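Local coordinates for protein VIN1 (Oscarella pearsei, PDB 6BFI) that binds actin filaments and may play a role in cell-cell adhesion, as a sponge member of the vinculin/alpha-catenin family, at residues Glu653-Leu658 and Met698-Ala703; Asp666-His671 and Met704-Thr709; His672-Val677 and Asn802-Val807. All blocks are in the same frame, centred on the assembly; numbering follows the deposited sequence.

Interaction 1. Residues Glu653-Leu658 and Met698-Ala703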
ATOM      1  N   GLU A 653       6.559 -36.666  -5.291  1.00 69.46           N
ATOM      2  CA  GLU A 653       5.908 -36.495  -6.586  1.00 70.69           C
ATOM      3  C   GLU A 653       5.706 -35.019  -6.902  1.00 73.01           C
ATOM      4  O   GLU A 653       5.859 -34.598  -8.055  1.00 78.20           O
ATOM      5  CB  GLU A 653       4.573 -37.236  -6.608  1.00 72.12           C
ATOM      6  CG  GLU A 653       3.809 -37.083  -7.913  1.00 78.30           C
ATOM      7  CD  GLU A 653       2.422 -37.688  -7.851  1.00 86.51           C
ATOM      8  OE1 GLU A 653       2.134 -38.420  -6.881  1.00 91.83           O
ATOM      9  OE2 GLU A 653       1.619 -37.428  -8.772  1.00 87.55           O
ATOM     10  N   ALA A 654       5.371 -34.216  -5.887  1.00 71.26           N
ATOM     11  CA  ALA A 654       5.246 -32.779  -6.110  1.00 71.24           C
ATOM     12  C   ALA A 654       6.587 -32.144  -6.459  1.00 75.11           C
ATOM     13  O   ALA A 654       6.632 -31.188  -7.242  1.00 77.20           O
ATOM     14  CB  ALA A 654       4.637 -32.109  -4.881  1.00 69.73           C
ATOM     15  N   GLU A 655       7.684 -32.652  -5.890  1.00 77.96           N
ATOM     16  CA  GLU A 655       9.010 -32.174  -6.271  1.00 82.84           C
ATOM     17  C   GLU A 655       9.298 -32.480  -7.734  1.00 84.79           C
ATOM     18  O   GLU A 655       9.765 -31.612  -8.484  1.00 85.91           O
ATOM     19  CB  GLU A 655      10.075 -32.810  -5.374  1.00 89.36           C
ATOM     20  CG  GLU A 655      10.293 -32.100  -4.050  1.00 91.09           C
ATOM     21  CD  GLU A 655      11.288 -30.961  -4.156  1.00 89.76           C
ATOM     22  OE1 GLU A 655      12.273 -31.095  -4.913  1.00 87.84           O
ATOM     23  OE2 GLU A 655      11.083 -29.928  -3.484  1.00 89.25           O
ATOM     24  N   GLU A 656       9.025 -33.718  -8.158  1.00 88.33           N
ATOM     25  CA  GLU A 656       9.238 -34.073  -9.557  1.00 90.75           C
ATOM     26  C   GLU A 656       8.364 -33.233 -10.480  1.00 87.94           C
ATOM     27  O   GLU A 656       8.793 -32.858 -11.578  1.00 90.31           O
ATOM     28  CB  GLU A 656       8.970 -35.560  -9.774  1.00 96.78           C
ATOM     29  CG  GLU A 656      10.023 -36.470  -9.170  1.00104.47           C
ATOM     30  CD  GLU A 656       9.938 -37.882  -9.706  1.00110.43           C
ATOM     31  OE1 GLU A 656       9.126 -38.117 -10.626  1.00110.94           O
ATOM     32  OE2 GLU A 656      10.683 -38.755  -9.212  1.00115.33           O
ATOM     33  N   MET A 657       7.138 -32.923 -10.053  1.00 84.19           N
ATOM     34  CA  MET A 657       6.269 -32.077 -10.866  1.00 80.14           C
ATOM     35  C   MET A 657       6.826 -30.664 -10.978  1.00 70.78           C
ATOM     36  O   MET A 657       6.869 -30.087 -12.071  1.00 68.85           O
ATOM     37  CB  MET A 657       4.856 -32.046 -10.282  1.00 81.87           C
ATOM     38  CG  MET A 657       4.065 -33.329 -10.456  1.00 90.48           C
ATOM     39  SD  MET A 657       2.304 -33.071 -10.164  1.00 96.12           S
ATOM     40  CE  MET A 657       2.335 -32.221  -8.590  1.00 90.70           C
ATOM     41  N   LEU A 658       7.260 -30.087  -9.856  1.00 64.86           N
ATOM     42  CA  LEU A 658       7.714 -28.703  -9.851  1.00 63.20           C
ATOM     43  C   LEU A 658       9.096 -28.527 -10.462  1.00 67.92           C
ATOM     44  O   LEU A 658       9.471 -27.397 -10.791  1.00 68.21           O
ATOM     45  CB  LEU A 658       7.702 -28.150  -8.425  1.00 58.88           C
ATOM     46  CG  LEU A 658       6.306 -27.878  -7.861  1.00 59.71           C
ATOM     47  CD1 LEU A 658       6.388 -27.278  -6.466  1.00 57.78           C
ATOM     48  CD2 LEU A 658       5.523 -26.968  -8.796  1.00 56.44           C
ATOM     49  N   MET A 698       4.866 -25.775   1.098  1.00 65.44           N
ATOM     50  CA  MET A 698       3.574 -25.225   0.705  1.00 65.29           C
ATOM     51  C   MET A 698       3.408 -25.232  -0.810  1.00 62.04           C
ATOM     52  O   MET A 698       2.310 -25.479  -1.321  1.00 58.86           O
ATOM     53  CB  MET A 698       3.421 -23.809   1.259  1.00 68.41           C
ATOM     54  CG  MET A 698       2.024 -23.231   1.114  1.00 72.56           C
ATOM     55  SD  MET A 698       1.860 -21.623   1.914  1.00 77.95           S
ATOM     56  CE  MET A 698       2.596 -21.968   3.511  1.00 77.03           C
ATOM     57  N   ALA A 699       4.490 -24.963  -1.544  1.00 61.30           N
ATOM     58  CA  ALA A 699       4.427 -25.022  -3.002  1.00 59.51           C
ATOM     59  C   ALA A 699       4.140 -26.441  -3.480  1.00 58.72           C
ATOM     60  O   ALA A 699       3.290 -26.651  -4.354  1.00 57.96           O
ATOM     61  CB  ALA A 699       5.730 -24.500  -3.606  1.00 56.35           C
ATOM     62  N   ARG A 700       4.844 -27.427  -2.914  1.00 57.80           N
ATOM     63  CA  ARG A 700       4.580 -28.823  -3.257  1.00 57.89           C
ATOM     64  C   ARG A 700       3.115 -29.174  -3.020  1.00 56.52           C
ATOM     65  O   ARG A 700       2.437 -29.720  -3.902  1.00 54.43           O
ATOM     66  CB  ARG A 700       5.489 -29.743  -2.439  1.00 60.08           C
ATOM     67  CG  ARG A 700       6.980 -29.485  -2.600  1.00 59.80           C
ATOM     68  CD  ARG A 700       7.792 -30.436  -1.729  1.00 63.54           C
ATOM     69  NE  ARG A 700       9.216 -30.111  -1.728  1.00 70.14           N
ATOM     70  CZ  ARG A 700       9.872 -29.605  -0.688  1.00 73.07           C
ATOM     71  NH1 ARG A 700       9.238 -29.368   0.452  1.00 72.26           N
ATOM     72  NH2 ARG A 700      11.168 -29.343  -0.785  1.00 75.93           N
ATOM     73  N   LYS A 701       2.607 -28.848  -1.827  1.00 58.02           N
ATOM     74  CA  LYS A 701       1.215 -29.137  -1.503  1.00 54.64           C
ATOM     75  C   LYS A 701       0.260 -28.455  -2.476  1.00 51.40           C
ATOM     76  O   LYS A 701      -0.742 -29.051  -2.891  1.00 55.27           O
ATOM     77  CB  LYS A 701       0.918 -28.706  -0.067  1.00 55.37           C
ATOM     78  CG  LYS A 701       1.685 -29.494   0.990  1.00 58.31           C
ATOM     79  CD  LYS A 701       1.440 -28.927   2.380  1.00 59.90           C
ATOM     80  CE  LYS A 701       2.109 -29.768   3.454  1.00 63.26           C
ATOM     81  NZ  LYS A 701       1.574 -31.156   3.484  1.00 66.30           N
ATOM     82  N   MET A 702       0.558 -27.213  -2.864  1.00 50.68           N
ATOM     83  CA  MET A 702      -0.329 -26.498  -3.779  1.00 53.18           C
ATOM     84  C   MET A 702      -0.327 -27.135  -5.164  1.00 55.79           C
ATOM     85  O   MET A 702      -1.368 -27.179  -5.836  1.00 55.29           O
ATOM     86  CB  MET A 702       0.073 -25.025  -3.859  1.00 53.03           C
ATOM     87  CG  MET A 702      -0.875 -24.166  -4.684  1.00 57.52           C
ATOM     88  SD  MET A 702      -2.501 -23.923  -3.923  1.00 61.27           S
ATOM     89  CE  MET A 702      -2.081 -22.857  -2.544  1.00 54.32           C
ATOM     90  N   ALA A 703       0.832 -27.637  -5.608  1.00 53.01           N
ATOM     91  CA  ALA A 703       0.880 -28.383  -6.861  1.00 54.75           C
ATOM     92  C   ALA A 703       0.040 -29.653  -6.774  1.00 56.99           C
ATOM     93  O   ALA A 703      -0.678 -30.005  -7.724  1.00 60.73           O
ATOM     94  CB  ALA A 703       2.327 -28.720  -7.221  1.00 57.61           C
TER
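Glu655 and Arg700 form the polar half of this crossing, where segments 653-658 and 698-703 of helices 649-659 and 690-710 cross at 87°. The salt bridge is side-on and converges on a single oxygen: Arg700 NE donates to the anti lone pair of Glu655 OE2 at 2.6 Å, and Arg700 NH2 meets the same Glu655 OE2 at 2.8 Å from above the carboxylate plane. OE2 stays close to the guanidinium plane, although the two flat groups are turned 45° apart. The extended arginine chain carries NE out to the glutamate, whose own chain bends at chi2 (-86°), swinging CD toward the arginine. Glu655 OE1 pairs with Arg659, and Arg700 NH1 bonds to Gln697.

The rest is packing on small residues. Ala654 CB sits 3.5 Å from Arg700 CB and 3.4 Å from Arg700 O, at the point where the backbones come nearest. Ala703 CB receives Met657 CE at 3.8 Å and Leu658 CD2 at 4.0 Å, while Leu658 CD1 lies against Ala699.

Alanines thus allow close backbone approach, and one carboxylate oxygen, gripped twice, probably offsets much of the charge of an arginine that is largely buried between the helices.

Interaction 2. Residues Asp666-His671 and Met704-Thr709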
ATOM      1  N   ASP A 666      -2.867 -22.905 -19.861  1.00112.97           N
ATOM      2  CA  ASP A 666      -4.325 -22.896 -19.807  1.00118.97           C
ATOM      3  C   ASP A 666      -4.889 -23.977 -18.895  1.00120.11           C
ATOM      4  O   ASP A 666      -6.029 -23.848 -18.437  1.00123.18           O
ATOM      5  CB  ASP A 666      -4.903 -23.070 -21.212  1.00130.00           C
ATOM      6  CG  ASP A 666      -4.382 -22.040 -22.190  1.00135.84           C
ATOM      7  OD1 ASP A 666      -3.268 -22.236 -22.720  1.00138.24           O
ATOM      8  OD2 ASP A 666      -5.089 -21.039 -22.433  1.00137.16           O
ATOM      9  N   GLN A 667      -4.123 -25.028 -18.613  1.00111.02           N
ATOM     10  CA  GLN A 667      -4.665 -26.210 -17.955  1.00103.19           C
ATOM     11  C   GLN A 667      -4.388 -26.270 -16.460  1.00 92.59           C
ATOM     12  O   GLN A 667      -5.175 -26.876 -15.726  1.00 92.13           O
ATOM     13  CB  GLN A 667      -4.114 -27.476 -18.620  1.00103.07           C
ATOM     14  CG  GLN A 667      -4.309 -27.505 -20.130  1.00102.46           C
ATOM     15  CD  GLN A 667      -3.808 -28.786 -20.766  1.00 99.00           C
ATOM     16  OE1 GLN A 667      -3.537 -29.770 -20.077  1.00 96.46           O
ATOM     17  NE2 GLN A 667      -3.679 -28.780 -22.088  1.00 99.64           N
ATOM     18  N   ASN A 668      -3.302 -25.664 -15.980  1.00 81.12           N
ATOM     19  CA  ASN A 668      -2.898 -25.772 -14.576  1.00 73.63           C
ATOM     20  C   ASN A 668      -2.453 -24.416 -14.047  1.00 70.97           C
ATOM     21  O   ASN A 668      -1.263 -24.186 -13.806  1.00 74.08           O
ATOM     22  CB  ASN A 668      -1.781 -26.806 -14.416  1.00 72.37           C
ATOM     23  CG  ASN A 668      -2.261 -28.226 -14.639  1.00 68.44           C
ATOM     24  OD1 ASN A 668      -2.373 -28.684 -15.776  1.00 60.19           O
ATOM     25  ND2 ASN A 668      -2.540 -28.934 -13.550  1.00 65.07           N
ATOM     26  N   PRO A 669      -3.396 -23.491 -13.828  1.00 65.41           N
ATOM     27  CA  PRO A 669      -3.012 -22.196 -13.234  1.00 58.56           C
ATOM     28  C   PRO A 669      -2.467 -22.326 -11.822  1.00 55.22           C
ATOM     29  O   PRO A 669      -1.472 -21.669 -11.472  1.00 59.44           O
ATOM     30  CB  PRO A 669      -4.323 -21.395 -13.263  1.00 61.02           C
ATOM     31  CG  PRO A 669      -5.202 -22.101 -14.249  1.00 64.69           C
ATOM     32  CD  PRO A 669      -4.832 -23.545 -14.152  1.00 66.34           C
ATOM     33  N   ILE A 670      -3.104 -23.161 -10.997  1.00 48.20           N
ATOM     34  CA  ILE A 670      -2.628 -23.380  -9.634  1.00 48.23           C
ATOM     35  C   ILE A 670      -1.198 -23.902  -9.649  1.00 54.86           C
ATOM     36  O   ILE A 670      -0.353 -23.467  -8.856  1.00 55.66           O
ATOM     37  CB  ILE A 670      -3.574 -24.342  -8.893  1.00 48.79           C
ATOM     38  CG1 ILE A 670      -4.994 -23.771  -8.850  1.00 56.08           C
ATOM     39  CG2 ILE A 670      -3.070 -24.611  -7.488  1.00 49.72           C
ATOM     40  CD1 ILE A 670      -6.006 -24.700  -8.208  1.00 58.76           C
ATOM     41  N   HIS A 671      -0.902 -24.833 -10.562  1.00 56.79           N
ATOM     42  CA  HIS A 671       0.448 -25.377 -10.658  1.00 54.76           C
ATOM     43  C   HIS A 671       1.447 -24.302 -11.060  1.00 55.71           C
ATOM     44  O   HIS A 671       2.581 -24.290 -10.575  1.00 58.54           O
ATOM     45  CB  HIS A 671       0.478 -26.534 -11.658  1.00 54.81           C
ATOM     46  CG  HIS A 671       1.778 -27.276 -11.687  1.00 62.74           C
ATOM     47  ND1 HIS A 671       2.932 -26.739 -12.217  1.00 66.49           N
ATOM     48  CD2 HIS A 671       2.105 -28.516 -11.256  1.00 68.23           C
ATOM     49  CE1 HIS A 671       3.913 -27.616 -12.108  1.00 69.66           C
ATOM     50  NE2 HIS A 671       3.438 -28.704 -11.528  1.00 71.81           N
ATOM     51  N   MET A 704       0.114 -30.355  -5.638  1.00 58.40           N
ATOM     52  CA  MET A 704      -0.745 -31.519  -5.446  1.00 62.62           C
ATOM     53  C   MET A 704      -2.216 -31.133  -5.520  1.00 63.92           C
ATOM     54  O   MET A 704      -3.028 -31.863  -6.106  1.00 63.56           O
ATOM     55  CB  MET A 704      -0.433 -32.198  -4.113  1.00 69.37           C
ATOM     56  CG  MET A 704       0.983 -32.731  -4.015  1.00 76.53           C
ATOM     57  SD  MET A 704       1.442 -33.697  -5.465  1.00 87.12           S
ATOM     58  CE  MET A 704       0.283 -35.058  -5.366  1.00 90.30           C
ATOM     59  N   MET A 705      -2.581 -29.984  -4.939  1.00 59.13           N
ATOM     60  CA  MET A 705      -3.959 -29.514  -5.046  1.00 59.80           C
ATOM     61  C   MET A 705      -4.346 -29.303  -6.502  1.00 58.24           C
ATOM     62  O   MET A 705      -5.428 -29.718  -6.931  1.00 57.97           O
ATOM     63  CB  MET A 705      -4.167 -28.220  -4.257  1.00 62.49           C
ATOM     64  CG  MET A 705      -5.523 -27.580  -4.568  1.00 66.22           C
ATOM     65  SD  MET A 705      -5.929 -26.058  -3.691  1.00 66.02           S
ATOM     66  CE  MET A 705      -5.933 -26.640  -2.004  1.00 60.06           C
ATOM     67  N   SER A 706      -3.474 -28.653  -7.277  1.00 58.25           N
ATOM     68  CA  SER A 706      -3.738 -28.484  -8.703  1.00 64.25           C
ATOM     69  C   SER A 706      -4.047 -29.821  -9.362  1.00 70.04           C
ATOM     70  O   SER A 706      -5.051 -29.966 -10.077  1.00 71.45           O
ATOM     71  CB  SER A 706      -2.542 -27.813  -9.379  1.00 68.40           C
ATOM     72  OG  SER A 706      -2.702 -27.785 -10.788  1.00 73.84           O
ATOM     73  N   LYS A 707      -3.200 -30.824  -9.106  1.00 71.26           N
ATOM     74  CA  LYS A 707      -3.429 -32.151  -9.672  1.00 71.54           C
ATOM     75  C   LYS A 707      -4.773 -32.721  -9.235  1.00 69.32           C
ATOM     76  O   LYS A 707      -5.459 -33.388 -10.020  1.00 68.11           O
ATOM     77  CB  LYS A 707      -2.289 -33.091  -9.277  1.00 72.83           C
ATOM     78  CG  LYS A 707      -2.491 -34.539  -9.699  1.00 77.62           C
ATOM     79  CD  LYS A 707      -1.243 -35.364  -9.438  1.00 78.80           C
ATOM     80  CE  LYS A 707      -1.487 -36.839  -9.702  1.00 88.56           C
ATOM     81  NZ  LYS A 707      -2.484 -37.412  -8.755  1.00 90.15           N
ATOM     82  N   TYR A 708      -5.179 -32.459  -7.991  1.00 68.46           N
ATOM     83  CA  TYR A 708      -6.417 -33.041  -7.482  1.00 68.65           C
ATOM     84  C   TYR A 708      -7.660 -32.348  -8.030  1.00 66.81           C
ATOM     85  O   TYR A 708      -8.687 -33.004  -8.231  1.00 63.44           O
ATOM     86  CB  TYR A 708      -6.416 -33.013  -5.954  1.00 70.04           C
ATOM     87  CG  TYR A 708      -5.316 -33.856  -5.351  1.00 75.01           C
ATOM     88  CD1 TYR A 708      -4.843 -34.990  -6.005  1.00 75.08           C
ATOM     89  CD2 TYR A 708      -4.739 -33.514  -4.133  1.00 74.58           C
ATOM     90  CE1 TYR A 708      -3.836 -35.762  -5.462  1.00 72.16           C
ATOM     91  CE2 TYR A 708      -3.728 -34.280  -3.584  1.00 72.70           C
ATOM     92  CZ  TYR A 708      -3.283 -35.402  -4.252  1.00 73.35           C
ATOM     93  OH  TYR A 708      -2.281 -36.166  -3.705  1.00 78.03           O
ATOM     94  N   THR A 709      -7.601 -31.037  -8.275  1.00 67.74           N
ATOM     95  CA  THR A 709      -8.733 -30.379  -8.921  1.00 74.96           C
ATOM     96  C   THR A 709      -8.801 -30.727 -10.401  1.00 87.05           C
ATOM     97  O   THR A 709      -9.888 -30.708 -10.988  1.00 88.09           O
ATOM     98  CB  THR A 709      -8.665 -28.859  -8.749  1.00 67.88           C
ATOM     99  OG1 THR A 709      -7.677 -28.316  -9.634  1.00 73.35           O
ATOM    100  CG2 THR A 709      -8.315 -28.490  -7.320  1.00 58.81           C
TER
HETATM  101  O   HOH W   1      -5.123 -25.525 -11.627  1.00 66.11           O
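Asn668 and Ser706 are brought together by their first torsions: Asn668 CG stands anti to its carbonyl carbon (chi1 -70°), whereas Ser706 OG stands anti to its backbone N (chi1 173°), which directs the hydroxyl across to the start of helix 669-682. Asn668 ND2 then donates to Ser706 OG over 3.0 Å. The bond is nearly straight, with an N-H...O angle of 166°, and the hydroxyl oxygen lies close to the amide plane. Asn668 occupies the N-cap position, yet its side chain makes no capping bond and is spent on the neighbouring helix instead. A water accepts from Ile670 N at 3.2 Å and makes a weak contact with Ser706 OG, linking the first turn of the helix to the same hydroxyl.

Apolar atoms close in around this polar point. Ile670 CB approaches Ser706 CB to 3.7 Å, its CG2 methyl also touches that carbon, and His671 CB comes within 3.5 Å of Ser706 OG. Three residues on, Thr709 OG1 donates back to Ser706 O at 3.1 Å, turning its hydroxyl to its own helix; Ile670 CD1 only skirts it. Val797 of helix 786-817 packs on Ile670, and Leu658 of helix 649-659 on His671. An alanine in place of Asn668 would probably leave the Ser706 hydroxyl without its amide donor and the beginning of helix 669-682 less firmly tied to helix 690-710. The buried hydroxyl thus has its polar need met by a neutral bond, which ties the helix start to helix 690-710 without burying a charge.

Interaction 3. Residues His672-Val677 and Asn802-Val807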
ATOM      1  N   HIS A 672       1.047 -23.390 -11.948  1.00 59.08           N
ATOM      2  CA  HIS A 672       1.942 -22.303 -12.331  1.00 60.73           C
ATOM      3  C   HIS A 672       2.239 -21.385 -11.152  1.00 61.83           C
ATOM      4  O   HIS A 672       3.395 -21.001 -10.937  1.00 64.49           O
ATOM      5  CB  HIS A 672       1.343 -21.511 -13.492  1.00 60.90           C
ATOM      6  CG  HIS A 672       1.557 -22.148 -14.830  1.00 63.71           C
ATOM      7  ND1 HIS A 672       2.464 -21.662 -15.747  1.00 62.91           N
ATOM      8  CD2 HIS A 672       0.987 -23.233 -15.405  1.00 65.19           C
ATOM      9  CE1 HIS A 672       2.439 -22.417 -16.831  1.00 63.55           C
ATOM     10  NE2 HIS A 672       1.552 -23.378 -16.648  1.00 65.48           N
ATOM     11  N   ALA A 673       1.215 -21.025 -10.371  1.00 59.54           N
ATOM     12  CA  ALA A 673       1.449 -20.173  -9.205  1.00 58.44           C
ATOM     13  C   ALA A 673       2.350 -20.869  -8.190  1.00 57.58           C
ATOM     14  O   ALA A 673       3.301 -20.273  -7.660  1.00 63.15           O
ATOM     15  CB  ALA A 673       0.117 -19.777  -8.567  1.00 55.55           C
ATOM     16  N   ALA A 674       2.068 -22.146  -7.916  1.00 55.40           N
ATOM     17  CA  ALA A 674       2.923 -22.924  -7.026  1.00 56.38           C
ATOM     18  C   ALA A 674       4.347 -23.026  -7.557  1.00 59.24           C
ATOM     19  O   ALA A 674       5.298 -23.093  -6.771  1.00 62.56           O
ATOM     20  CB  ALA A 674       2.330 -24.317  -6.810  1.00 53.64           C
ATOM     21  N   ALA A 675       4.516 -23.039  -8.881  1.00 60.17           N
ATOM     22  CA  ALA A 675       5.850 -23.086  -9.470  1.00 60.19           C
ATOM     23  C   ALA A 675       6.580 -21.759  -9.338  1.00 57.29           C
ATOM     24  O   ALA A 675       7.801 -21.750  -9.156  1.00 47.75           O
ATOM     25  CB  ALA A 675       5.763 -23.484 -10.944  1.00 49.40           C
ATOM     26  N   SER A 676       5.859 -20.637  -9.417  1.00 54.55           N
ATOM     27  CA  SER A 676       6.494 -19.349  -9.160  1.00 55.44           C
ATOM     28  C   SER A 676       6.947 -19.245  -7.712  1.00 51.48           C
ATOM     29  O   SER A 676       8.027 -18.714  -7.431  1.00 48.96           O
ATOM     30  CB  SER A 676       5.539 -18.207  -9.507  1.00 59.07           C
ATOM     31  OG  SER A 676       4.445 -18.167  -8.608  1.00 63.90           O
ATOM     32  N   VAL A 677       6.141 -19.752  -6.776  1.00 53.56           N
ATOM     33  CA  VAL A 677       6.552 -19.725  -5.373  1.00 49.79           C
ATOM     34  C   VAL A 677       7.749 -20.643  -5.149  1.00 55.13           C
ATOM     35  O   VAL A 677       8.764 -20.240  -4.561  1.00 57.20           O
ATOM     36  CB  VAL A 677       5.373 -20.103  -4.461  1.00 47.01           C
ATOM     37  CG1 VAL A 677       5.868 -20.421  -3.070  1.00 44.43           C
ATOM     38  CG2 VAL A 677       4.371 -18.973  -4.417  1.00 43.59           C
ATOM     39  N   ASN A 802      -3.942 -15.943  -5.404  1.00 50.91           N
ATOM     40  CA  ASN A 802      -3.719 -14.866  -4.444  1.00 52.71           C
ATOM     41  C   ASN A 802      -2.859 -15.336  -3.274  1.00 53.32           C
ATOM     42  O   ASN A 802      -1.955 -14.614  -2.826  1.00 57.59           O
ATOM     43  CB  ASN A 802      -5.058 -14.323  -3.953  1.00 60.33           C
ATOM     44  CG  ASN A 802      -4.900 -13.319  -2.835  1.00 63.07           C
ATOM     45  OD1 ASN A 802      -5.467 -13.481  -1.758  1.00 66.10           O
ATOM     46  ND2 ASN A 802      -4.118 -12.276  -3.083  1.00 63.78           N
ATOM     47  N   LEU A 803      -3.114 -16.548  -2.772  1.00 48.76           N
ATOM     48  CA  LEU A 803      -2.303 -17.079  -1.680  1.00 54.81           C
ATOM     49  C   LEU A 803      -0.843 -17.227  -2.091  1.00 55.40           C
ATOM     50  O   LEU A 803       0.062 -16.887  -1.320  1.00 60.14           O
ATOM     51  CB  LEU A 803      -2.852 -18.426  -1.210  1.00 54.16           C
ATOM     52  CG  LEU A 803      -2.036 -19.088  -0.095  1.00 52.22           C
ATOM     53  CD1 LEU A 803      -1.964 -18.185   1.130  1.00 50.55           C
ATOM     54  CD2 LEU A 803      -2.609 -20.449   0.270  1.00 50.63           C
ATOM     55  N   MET A 804      -0.590 -17.731  -3.301  1.00 51.36           N
ATOM     56  CA  MET A 804       0.793 -17.921  -3.731  1.00 54.06           C
ATOM     57  C   MET A 804       1.510 -16.588  -3.923  1.00 55.80           C
ATOM     58  O   MET A 804       2.668 -16.437  -3.509  1.00 58.69           O
ATOM     59  CB  MET A 804       0.834 -18.759  -5.008  1.00 54.13           C
ATOM     60  CG  MET A 804       0.573 -20.238  -4.757  1.00 55.77           C
ATOM     61  SD  MET A 804       1.241 -20.770  -3.162  1.00 56.35           S
ATOM     62  CE  MET A 804       2.258 -22.155  -3.641  1.00 59.30           C
ATOM     63  N   ARG A 805       0.842 -15.607  -4.540  1.00 54.50           N
ATOM     64  CA  ARG A 805       1.419 -14.267  -4.634  1.00 53.22           C
ATOM     65  C   ARG A 805       1.778 -13.732  -3.254  1.00 53.50           C
ATOM     66  O   ARG A 805       2.879 -13.204  -3.039  1.00 58.41           O
ATOM     67  CB  ARG A 805       0.444 -13.318  -5.333  1.00 55.50           C
ATOM     68  CG  ARG A 805       0.309 -13.538  -6.825  1.00 63.77           C
ATOM     69  CD  ARG A 805      -0.427 -12.377  -7.477  1.00 68.95           C
ATOM     70  NE  ARG A 805      -1.763 -12.195  -6.915  1.00 73.42           N
ATOM     71  CZ  ARG A 805      -2.866 -12.731  -7.424  1.00 74.30           C
ATOM     72  NH1 ARG A 805      -2.799 -13.483  -8.513  1.00 75.45           N
ATOM     73  NH2 ARG A 805      -4.039 -12.511  -6.845  1.00 75.61           N
ATOM     74  N   THR A 806       0.859 -13.885  -2.299  1.00 49.32           N
ATOM     75  CA  THR A 806       1.109 -13.397  -0.947  1.00 50.83           C
ATOM     76  C   THR A 806       2.317 -14.087  -0.320  1.00 55.07           C
ATOM     77  O   THR A 806       3.166 -13.427   0.289  1.00 56.45           O
ATOM     78  CB  THR A 806      -0.138 -13.596  -0.086  1.00 48.45           C
ATOM     79  OG1 THR A 806      -1.232 -12.878  -0.667  1.00 49.80           O
ATOM     80  CG2 THR A 806       0.101 -13.089   1.325  1.00 46.89           C
ATOM     81  N   VAL A 807       2.419 -15.412  -0.466  1.00 53.40           N
ATOM     82  CA  VAL A 807       3.534 -16.144   0.133  1.00 53.34           C
ATOM     83  C   VAL A 807       4.859 -15.707  -0.483  1.00 54.46           C
ATOM     84  O   VAL A 807       5.863 -15.540   0.221  1.00 56.68           O
ATOM     85  CB  VAL A 807       3.318 -17.662  -0.008  1.00 51.77           C
ATOM     86  CG1 VAL A 807       4.561 -18.424   0.434  1.00 47.95           C
ATOM     87  CG2 VAL A 807       2.108 -18.104   0.802  1.00 49.40           C
TER
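Segments 672-677 and 802-807 of helices 669-682 and 786-817, two members of the helical bundle, run nearly parallel (7°), their axes 9.0 Å apart at closest approach. Met804 is the central side chain, and it crosses Val677 at about a right angle. Its chain bends at both chi2 (-34°) and chi3, the first turn placing SD and the second the terminal methyl. Met804 CE comes to rest 3.5 Å from Ala674 CA and 3.8 Å from Val677 CB. Nearer the backbone, Met804 CB meets Ala673 CB at 3.8 Å and Val677 CG2 at 3.6 Å. The same valine methyl, CG2, packs closely on Met804 O at 3.2 Å, and Val677 CG1 touches Val807 CG1 at 4.2 Å.

No hydrogen bond joins the segments; the hydroxyls turn to their own helices. Ser676 OG donates to Ala673 O at 2.6 Å, and Thr806 OG1 to Asn802 O, which also takes Thr806 N from the other face of its plane.

Helix 690-710 closes over this pair, with Val695 on Val677, Met702 on Met804 and Met698 on Val807. Helix 786-817 is also met by helix 763-778, through Ile766 on Leu803, and by helix 718-745, through Leu736 on Val807.

In the fold
All three contacts are buried, but the centre of interaction 3 lies nearer the chain's centre (about 19 Å) than the centres of interactions 1 and 2 (about 31 and 30 Å). Helix 690-710 belongs to interactions 1 and 2, and its Ala699 also touches Met804 of interaction 3. Interactions 2 and 3 take consecutive parts of helix 669-682. The near-perpendicular crossing of interaction 1 combines a salt bridge with alanine packing, interaction 2 uses a neutral amide-hydroxyl bond and a water at a helix start, and interaction 3 has no bond across it and joins its side chains by apolar packing. Met704 links the first two, its sulphur packing against Ala654 and Met657.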